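Local coordinates for uracil-DNA glycosylase (Epstein-Barr virus, PDB 6LYJ), which belongs to the uracil-DNA glycosylase superfamily and folds as an alpha/beta domain around a four-stranded parallel sheet, at residues A[85-90]-A[145-150]; A[188-193]-A[212-217]. One frame throughout, in Å; residues are numbered along the deposited sequence.

Interaction 1. Residues A[85-90]-A[145-150]; sequences VVILGQ and VLLLNT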
ATOM      1  N   VAL A  85      17.604  -0.650  -0.585  1.00 20.78           N
ATOM      2  CA  VAL A  85      16.388  -0.015  -1.075  1.00 17.54           C
ATOM      3  C   VAL A  85      15.327  -0.140   0.007  1.00 19.48           C
ATOM      4  O   VAL A  85      15.145  -1.216   0.587  1.00 15.93           O
ATOM      5  CB  VAL A  85      15.892  -0.640  -2.397  1.00 13.43           C
ATOM      6  CG1 VAL A  85      14.633   0.069  -2.884  1.00 13.03           C
ATOM      7  CG2 VAL A  85      16.969  -0.578  -3.463  1.00 14.22           C
ATOM      8  N   VAL A  86      14.633   0.961   0.285  1.00 20.80           N
ATOM      9  CA  VAL A  86      13.511   0.986   1.217  1.00 15.28           C
ATOM     10  C   VAL A  86      12.263   1.354   0.428  1.00 14.47           C
ATOM     11  O   VAL A  86      12.239   2.380  -0.261  1.00 14.29           O
ATOM     12  CB  VAL A  86      13.739   1.972   2.375  1.00 14.09           C
ATOM     13  CG1 VAL A  86      12.521   1.992   3.289  1.00 11.27           C
ATOM     14  CG2 VAL A  86      14.977   1.579   3.168  1.00 13.13           C
ATOM     15  N   ILE A  87      11.247   0.502   0.506  1.00 11.18           N
ATOM     16  CA  ILE A  87       9.946   0.741  -0.107  1.00 19.23           C
ATOM     17  C   ILE A  87       8.927   0.826   1.021  1.00 17.41           C
ATOM     18  O   ILE A  87       8.819  -0.102   1.833  1.00 16.64           O
ATOM     19  CB  ILE A  87       9.577  -0.372  -1.100  1.00 25.43           C
ATOM     20  CG1 ILE A  87      10.621  -0.456  -2.218  1.00 11.56           C
ATOM     21  CG2 ILE A  87       8.194  -0.129  -1.679  1.00 23.55           C
ATOM     22  CD1 ILE A  87      10.439  -1.636  -3.139  1.00 11.75           C
ATOM     23  N   LEU A  88       8.184   1.932   1.072  1.00 12.81           N
ATOM     24  CA  LEU A  88       7.222   2.178   2.141  1.00 13.07           C
ATOM     25  C   LEU A  88       5.805   1.831   1.703  1.00 16.64           C
ATOM     26  O   LEU A  88       5.338   2.291   0.656  1.00 16.00           O
ATOM     27  CB  LEU A  88       7.260   3.640   2.590  1.00 15.18           C
ATOM     28  CG  LEU A  88       8.547   4.142   3.242  1.00 19.95           C
ATOM     29  CD1 LEU A  88       8.288   5.454   3.958  1.00 19.87           C
ATOM     30  CD2 LEU A  88       9.100   3.098   4.204  1.00 21.48           C
ATOM     31  N   GLY A  89       5.114   1.056   2.539  1.00 14.87           N
ATOM     32  CA  GLY A  89       3.687   0.869   2.448  1.00 15.22           C
ATOM     33  C   GLY A  89       2.991   1.593   3.590  1.00 18.19           C
ATOM     34  O   GLY A  89       3.614   2.262   4.412  1.00 15.24           O
ATOM     35  N   GLN A  90       1.666   1.438   3.630  1.00 15.44           N
ATOM     36  CA  GLN A  90       0.874   2.057   4.687  1.00 16.74           C
ATOM     37  C   GLN A  90       0.615   1.044   5.797  1.00 17.52           C
ATOM     38  O   GLN A  90       1.446   0.883   6.696  1.00 21.36           O
ATOM     39  CB  GLN A  90      -0.444   2.619   4.132  1.00 14.05           C
ATOM     40  CG  GLN A  90      -0.251   3.799   3.181  1.00 15.64           C
ATOM     41  CD  GLN A  90      -1.541   4.276   2.528  1.00 17.36           C
ATOM     42  OE1 GLN A  90      -2.641   3.986   2.997  1.00 14.60           O
ATOM     43  NE2 GLN A  90      -1.404   5.015   1.432  1.00 17.36           N
ATOM     44  N   VAL A 145      16.201  -5.312  -0.046  1.00 18.10           N
ATOM     45  CA  VAL A 145      15.066  -4.411  -0.214  1.00 18.76           C
ATOM     46  C   VAL A 145      14.208  -4.508   1.040  1.00 16.49           C
ATOM     47  O   VAL A 145      13.655  -5.571   1.342  1.00 16.63           O
ATOM     48  CB  VAL A 145      14.253  -4.749  -1.472  1.00 16.50           C
ATOM     49  CG1 VAL A 145      13.063  -3.806  -1.601  1.00 17.30           C
ATOM     50  CG2 VAL A 145      15.131  -4.671  -2.719  1.00 13.48           C
ATOM     51  N   LEU A 146      14.101  -3.405   1.777  1.00 16.19           N
ATOM     52  CA  LEU A 146      13.289  -3.364   2.985  1.00 14.56           C
ATOM     53  C   LEU A 146      11.874  -2.937   2.612  1.00 16.27           C
ATOM     54  O   LEU A 146      11.661  -1.812   2.147  1.00 14.32           O
ATOM     55  CB  LEU A 146      13.890  -2.417   4.026  1.00 17.01           C
ATOM     56  CG  LEU A 146      13.307  -2.578   5.432  1.00 14.87           C
ATOM     57  CD1 LEU A 146      13.813  -3.878   6.043  1.00 14.02           C
ATOM     58  CD2 LEU A 146      13.645  -1.397   6.335  1.00 12.54           C
ATOM     59  N   LEU A 147      10.918  -3.840   2.812  1.00 16.46           N
ATOM     60  CA  LEU A 147       9.516  -3.624   2.459  1.00 15.32           C
ATOM     61  C   LEU A 147       8.773  -3.267   3.743  1.00 14.89           C
ATOM     62  O   LEU A 147       8.207  -4.126   4.420  1.00 13.34           O
ATOM     63  CB  LEU A 147       8.940  -4.867   1.788  1.00 19.89           C
ATOM     64  CG  LEU A 147       9.614  -5.242   0.461  1.00 19.39           C
ATOM     65  CD1 LEU A 147       9.429  -6.718   0.148  1.00 18.42           C
ATOM     66  CD2 LEU A 147       9.069  -4.379  -0.670  1.00 19.01           C
ATOM     67  N   LEU A 148       8.780  -1.979   4.075  1.00 12.72           N
ATOM     68  CA  LEU A 148       8.381  -1.489   5.389  1.00 10.08           C
ATOM     69  C   LEU A 148       7.026  -0.796   5.310  1.00 13.31           C
ATOM     70  O   LEU A 148       6.908   0.284   4.720  1.00 15.30           O
ATOM     71  CB  LEU A 148       9.441  -0.540   5.942  1.00 16.34           C
ATOM     72  CG  LEU A 148       9.108   0.097   7.290  1.00 16.21           C
ATOM     73  CD1 LEU A 148       8.944  -0.976   8.354  1.00 16.59           C
ATOM     74  CD2 LEU A 148      10.193   1.104   7.679  1.00 15.45           C
ATOM     75  N   ASN A 149       6.014  -1.412   5.914  1.00 14.18           N
ATOM     76  CA  ASN A 149       4.749  -0.742   6.191  1.00 14.28           C
ATOM     77  C   ASN A 149       4.927   0.198   7.375  1.00 14.34           C
ATOM     78  O   ASN A 149       5.501  -0.187   8.398  1.00 14.66           O
ATOM     79  CB  ASN A 149       3.652  -1.765   6.500  1.00 12.70           C
ATOM     80  CG  ASN A 149       3.053  -2.382   5.256  1.00 15.04           C
ATOM     81  OD1 ASN A 149       2.978  -1.747   4.204  1.00 15.06           O
ATOM     82  ND2 ASN A 149       2.615  -3.632   5.370  1.00 19.08           N
ATOM     83  N   THR A 150       4.428   1.434   7.246  1.00 16.40           N
ATOM     84  CA  THR A 150       4.557   2.377   8.353  1.00 16.75           C
ATOM     85  C   THR A 150       3.714   1.952   9.552  1.00 17.64           C
ATOM     86  O   THR A 150       4.062   2.270  10.696  1.00 15.01           O
ATOM     87  CB  THR A 150       4.167   3.791   7.903  1.00 19.92           C
ATOM     88  OG1 THR A 150       2.921   3.750   7.202  1.00 28.30           O
ATOM     89  CG2 THR A 150       5.223   4.384   6.985  1.00 19.85           C
TER
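Ile87 reaches across to two side chains of the neighbouring strand at once: its CD1 sits 3.7 Å from Val145 CG1 and 3.9 Å from Leu147 CD2, so that one methyl fills the notch between them. Its CG1 lies beside the backbone N and anti to the carbonyl carbon (chi1 -60°), which sends the CD1 arm back toward the Val145 end while CG2 is left for Trp190 of strand 186-190. Ile87 and Leu147 run side by side, whereas Val145 meets the isoleucine obliquely. On the other face the bumps are Val86, Leu146, Leu88 and Leu148; Leu88 CD2 settles against the root of its neighbour, 4.0 Å from Leu148 CB, and helix 167-181 packs over this row through Val174, Ile175 and Leu178. The strands 85-89 and 145-149 are parallel neighbours in the central sheet of the alpha/beta fold, 145-149 forming its edge within the chain. Their backbones are stitched alternately, from Leu146 N to Val85 O (2.7 Å) through to Gly89 N to Leu148 O (2.9 Å), where the donor stands above the carbonyl plane. The strands draw in here, Gly89 CA lying 4.2 Å from Asn149 CA. At this point the hollow is the glycine itself: Asn149 OD1 rests 3.2 Å from Gly89 CA, in the place a side chain would need. Beyond it Thr150 N donates to Gly89 O (3.1 Å), and Thr150 OG1 lies within reach of both Gly89 O and Gln90 O.

Interaction 2. Residues A[188-193]-A[212-217]; sequences MLWGAK and QHPSPL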
ATOM      1  N   MET A 188      11.962   4.619  -1.916  1.00 12.43           N
ATOM      2  CA  MET A 188      10.888   4.754  -2.898  1.00 20.16           C
ATOM      3  C   MET A 188       9.602   5.111  -2.158  1.00 17.25           C
ATOM      4  O   MET A 188       9.049   4.282  -1.427  1.00 15.97           O
ATOM      5  CB  MET A 188      10.716   3.473  -3.711  1.00 21.03           C
ATOM      6  CG  MET A 188      11.962   3.017  -4.473  1.00 22.51           C
ATOM      7  SD  MET A 188      11.638   1.520  -5.426  1.00 19.59           S
ATOM      8  CE  MET A 188      13.220   1.235  -6.219  1.00 18.07           C
ATOM      9  N   LEU A 189       9.128   6.339  -2.359  1.00 15.24           N
ATOM     10  CA  LEU A 189       7.951   6.875  -1.679  1.00 18.79           C
ATOM     11  C   LEU A 189       6.846   7.096  -2.708  1.00 21.62           C
ATOM     12  O   LEU A 189       6.925   8.028  -3.516  1.00 17.02           O
ATOM     13  CB  LEU A 189       8.303   8.174  -0.953  1.00 19.25           C
ATOM     14  CG  LEU A 189       9.581   8.107  -0.105  1.00 16.57           C
ATOM     15  CD1 LEU A 189       9.880   9.430   0.588  1.00 17.81           C
ATOM     16  CD2 LEU A 189       9.465   6.995   0.916  1.00 15.62           C
ATOM     17  N   TRP A 190       5.818   6.248  -2.674  1.00 12.15           N
ATOM     18  CA  TRP A 190       4.732   6.273  -3.652  1.00 12.46           C
ATOM     19  C   TRP A 190       3.457   6.793  -2.997  1.00 14.12           C
ATOM     20  O   TRP A 190       2.952   6.184  -2.050  1.00 16.80           O
ATOM     21  CB  TRP A 190       4.490   4.876  -4.224  1.00 12.26           C
ATOM     22  CG  TRP A 190       5.705   4.252  -4.836  1.00 16.22           C
ATOM     23  CD1 TRP A 190       6.691   4.889  -5.529  1.00 17.23           C
ATOM     24  CD2 TRP A 190       6.064   2.867  -4.806  1.00 16.11           C
ATOM     25  NE1 TRP A 190       7.641   3.986  -5.937  1.00 15.91           N
ATOM     26  CE2 TRP A 190       7.281   2.737  -5.507  1.00 18.31           C
ATOM     27  CE3 TRP A 190       5.476   1.723  -4.256  1.00 16.86           C
ATOM     28  CZ2 TRP A 190       7.922   1.507  -5.673  1.00 14.25           C
ATOM     29  CZ3 TRP A 190       6.116   0.503  -4.422  1.00 16.21           C
ATOM     30  CH2 TRP A 190       7.324   0.406  -5.127  1.00 13.67           C
ATOM     31  N   GLY A 191       2.923   7.895  -3.519  1.00 17.66           N
ATOM     32  CA  GLY A 191       1.714   8.484  -2.980  1.00 13.87           C
ATOM     33  C   GLY A 191       1.991   9.500  -1.883  1.00 15.71           C
ATOM     34  O   GLY A 191       3.122   9.696  -1.433  1.00 13.33           O
ATOM     35  N   ALA A 192       0.914  10.151  -1.434  1.00 13.68           N
ATOM     36  CA  ALA A 192       1.047  11.255  -0.486  1.00 22.09           C
ATOM     37  C   ALA A 192       1.505  10.766   0.884  1.00 16.32           C
ATOM     38  O   ALA A 192       2.358  11.399   1.521  1.00 18.49           O
ATOM     39  CB  ALA A 192      -0.275  12.020  -0.371  1.00 21.15           C
ATOM     40  N   LYS A 193       0.927   9.664   1.371  1.00 17.30           N
ATOM     41  CA  LYS A 193       1.268   9.185   2.707  1.00 17.85           C
ATOM     42  C   LYS A 193       2.752   8.854   2.801  1.00 18.95           C
ATOM     43  O   LYS A 193       3.455   9.348   3.690  1.00 15.58           O
ATOM     44  CB  LYS A 193       0.422   7.961   3.063  1.00 18.13           C
ATOM     45  CG  LYS A 193      -1.067   8.245   3.150  1.00 20.20           C
ATOM     46  CD  LYS A 193      -1.373   9.321   4.181  1.00 26.96           C
ATOM     47  CE  LYS A 193      -1.610   8.715   5.553  1.00 34.10           C
ATOM     48  NZ  LYS A 193      -2.412   9.632   6.413  1.00 43.42           N
ATOM     49  N   GLN A 212       3.395   9.170  -7.870  1.00 19.24           N
ATOM     50  CA  GLN A 212       2.061   8.787  -7.441  1.00 19.03           C
ATOM     51  C   GLN A 212       2.032   7.316  -7.040  1.00 16.88           C
ATOM     52  O   GLN A 212       2.924   6.532  -7.373  1.00 19.91           O
ATOM     53  CB  GLN A 212       1.042   9.050  -8.545  1.00 22.22           C
ATOM     54  CG  GLN A 212       0.680  10.510  -8.695  1.00 29.30           C
ATOM     55  CD  GLN A 212      -0.432  10.723  -9.694  1.00 38.17           C
ATOM     56  OE1 GLN A 212      -0.583   9.954 -10.641  1.00 40.60           O
ATOM     57  NE2 GLN A 212      -1.225  11.763  -9.482  1.00 39.08           N
ATOM     58  N   HIS A 213       0.975   6.949  -6.328  1.00 17.88           N
ATOM     59  CA  HIS A 213       0.828   5.600  -5.818  1.00 16.46           C
ATOM     60  C   HIS A 213       0.581   4.628  -6.972  1.00 15.38           C
ATOM     61  O   HIS A 213      -0.028   4.994  -7.979  1.00 16.83           O
ATOM     62  CB  HIS A 213      -0.334   5.555  -4.828  1.00 19.15           C
ATOM     63  CG  HIS A 213      -0.316   4.371  -3.915  1.00 20.39           C
ATOM     64  ND1 HIS A 213      -0.855   3.152  -4.265  1.00 17.86           N
ATOM     65  CD2 HIS A 213       0.168   4.222  -2.659  1.00 19.02           C
ATOM     66  CE1 HIS A 213      -0.701   2.302  -3.267  1.00 16.96           C
ATOM     67  NE2 HIS A 213      -0.087   2.927  -2.279  1.00 18.37           N
ATOM     68  N   PRO A 214       1.061   3.385  -6.862  1.00 15.57           N
ATOM     69  CA  PRO A 214       0.799   2.398  -7.921  1.00 18.39           C
ATOM     70  C   PRO A 214      -0.638   1.902  -7.977  1.00 21.76           C
ATOM     71  O   PRO A 214      -0.965   1.136  -8.890  1.00 20.73           O
ATOM     72  CB  PRO A 214       1.759   1.255  -7.565  1.00 15.66           C
ATOM     73  CG  PRO A 214       1.910   1.365  -6.076  1.00 17.20           C
ATOM     74  CD  PRO A 214       1.961   2.845  -5.826  1.00 12.58           C
ATOM     75  N   SER A 215      -1.492   2.302  -7.042  1.00 21.67           N
ATOM     76  CA  SER A 215      -2.871   1.836  -7.029  1.00 18.17           C
ATOM     77  C   SER A 215      -3.533   2.086  -8.385  1.00 17.04           C
ATOM     78  O   SER A 215      -3.316   3.143  -8.996  1.00 16.09           O
ATOM     79  CB  SER A 215      -3.660   2.544  -5.925  1.00 17.53           C
ATOM     80  OG  SER A 215      -5.029   2.189  -5.968  1.00 16.53           O
ATOM     81  N   PRO A 216      -4.362   1.160  -8.872  1.00 18.79           N
ATOM     82  CA  PRO A 216      -5.136   1.442 -10.091  1.00 21.49           C
ATOM     83  C   PRO A 216      -6.048   2.647  -9.950  1.00 21.90           C
ATOM     84  O   PRO A 216      -6.396   3.263 -10.965  1.00 17.57           O
ATOM     85  CB  PRO A 216      -5.944   0.154 -10.300  1.00 20.15           C
ATOM     86  CG  PRO A 216      -6.071  -0.426  -8.933  1.00 18.62           C
ATOM     87  CD  PRO A 216      -4.770  -0.105  -8.239  1.00 18.91           C
ATOM     88  N   LEU A 217      -6.440   3.001  -8.724  1.00 16.37           N
ATOM     89  CA  LEU A 217      -7.252   4.196  -8.509  1.00 21.75           C
ATOM     90  C   LEU A 217      -6.514   5.463  -8.924  1.00 18.11           C
ATOM     91  O   LEU A 217      -7.144   6.426  -9.382  1.00 21.48           O
ATOM     92  CB  LEU A 217      -7.665   4.286  -7.038  1.00 23.94           C
ATOM     93  CG  LEU A 217      -8.489   3.131  -6.469  1.00 25.42           C
ATOM     94  CD1 LEU A 217      -8.744   3.345  -4.992  1.00 24.04           C
ATOM     95  CD2 LEU A 217      -9.808   2.989  -7.214  1.00 24.50           C
TER
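Trp190 and Pro214 make the tight part of this contact, where the last residue of strand 186-190 in the parallel sheet meets the His-Pro-Ser-Pro-Leu loop (213-217), a signature of the uracil-DNA glycosylase family, which follows strand 207-211. Pro214 CD presses to 3.6 Å from Trp190 CB, and the proline's CD and CG both reach the six-membered ring at CE3. The two side chains cross at about a right angle. With CG anti to its carbonyl carbon (chi1 -56°), the tryptophan extends its indole past the proline toward Phe230 and His235, the latter hydrogen-bonded to NE1. Gly191 adds a close backbone approach, its CA lying 4.1 Å from His213 CA; phi of 89° suits glycine, and a side chain here would be tight against His213 CB. The rest is looser. Gln212 meets the tryptophan mainly through its carbonyl, while its OE1 is bound by Lys229, and residues 215-217 and 192-193 lie beyond the contact, toward the chain of another protein. His213 stands at the boundary, its CD2 3.5 Å from Trp190 O, with Pro214 CD above one ring face, offset toward the rim. Ser215 N steadies this ring, donating to His213 ND1 at 3.0 Å, only 14° out of plane.

In the fold
Interaction 1 closes before interaction 2 opens along the chain, and their centres lie about 12 Å apart. They share the parallel sheet, ordered 145-149, 85-89, 186-190, 207-211: interaction 1 joins the first two strands near the centre of the chain, and interaction 2 lies at the C-terminal ends of the last two. Strands 85-89 and 186-190 link them directly, through a probable hydrogen bond between Val86 O and Met188 N (2.8 Å) and through packing of Leu88 CD1 on Leu189 CD2. At the strand ends Gln90 touches Lys193. The chain of another protein reaches both contacts here, from Gln90 to the 212-217 loop, so this end of the sheet also faces the partner.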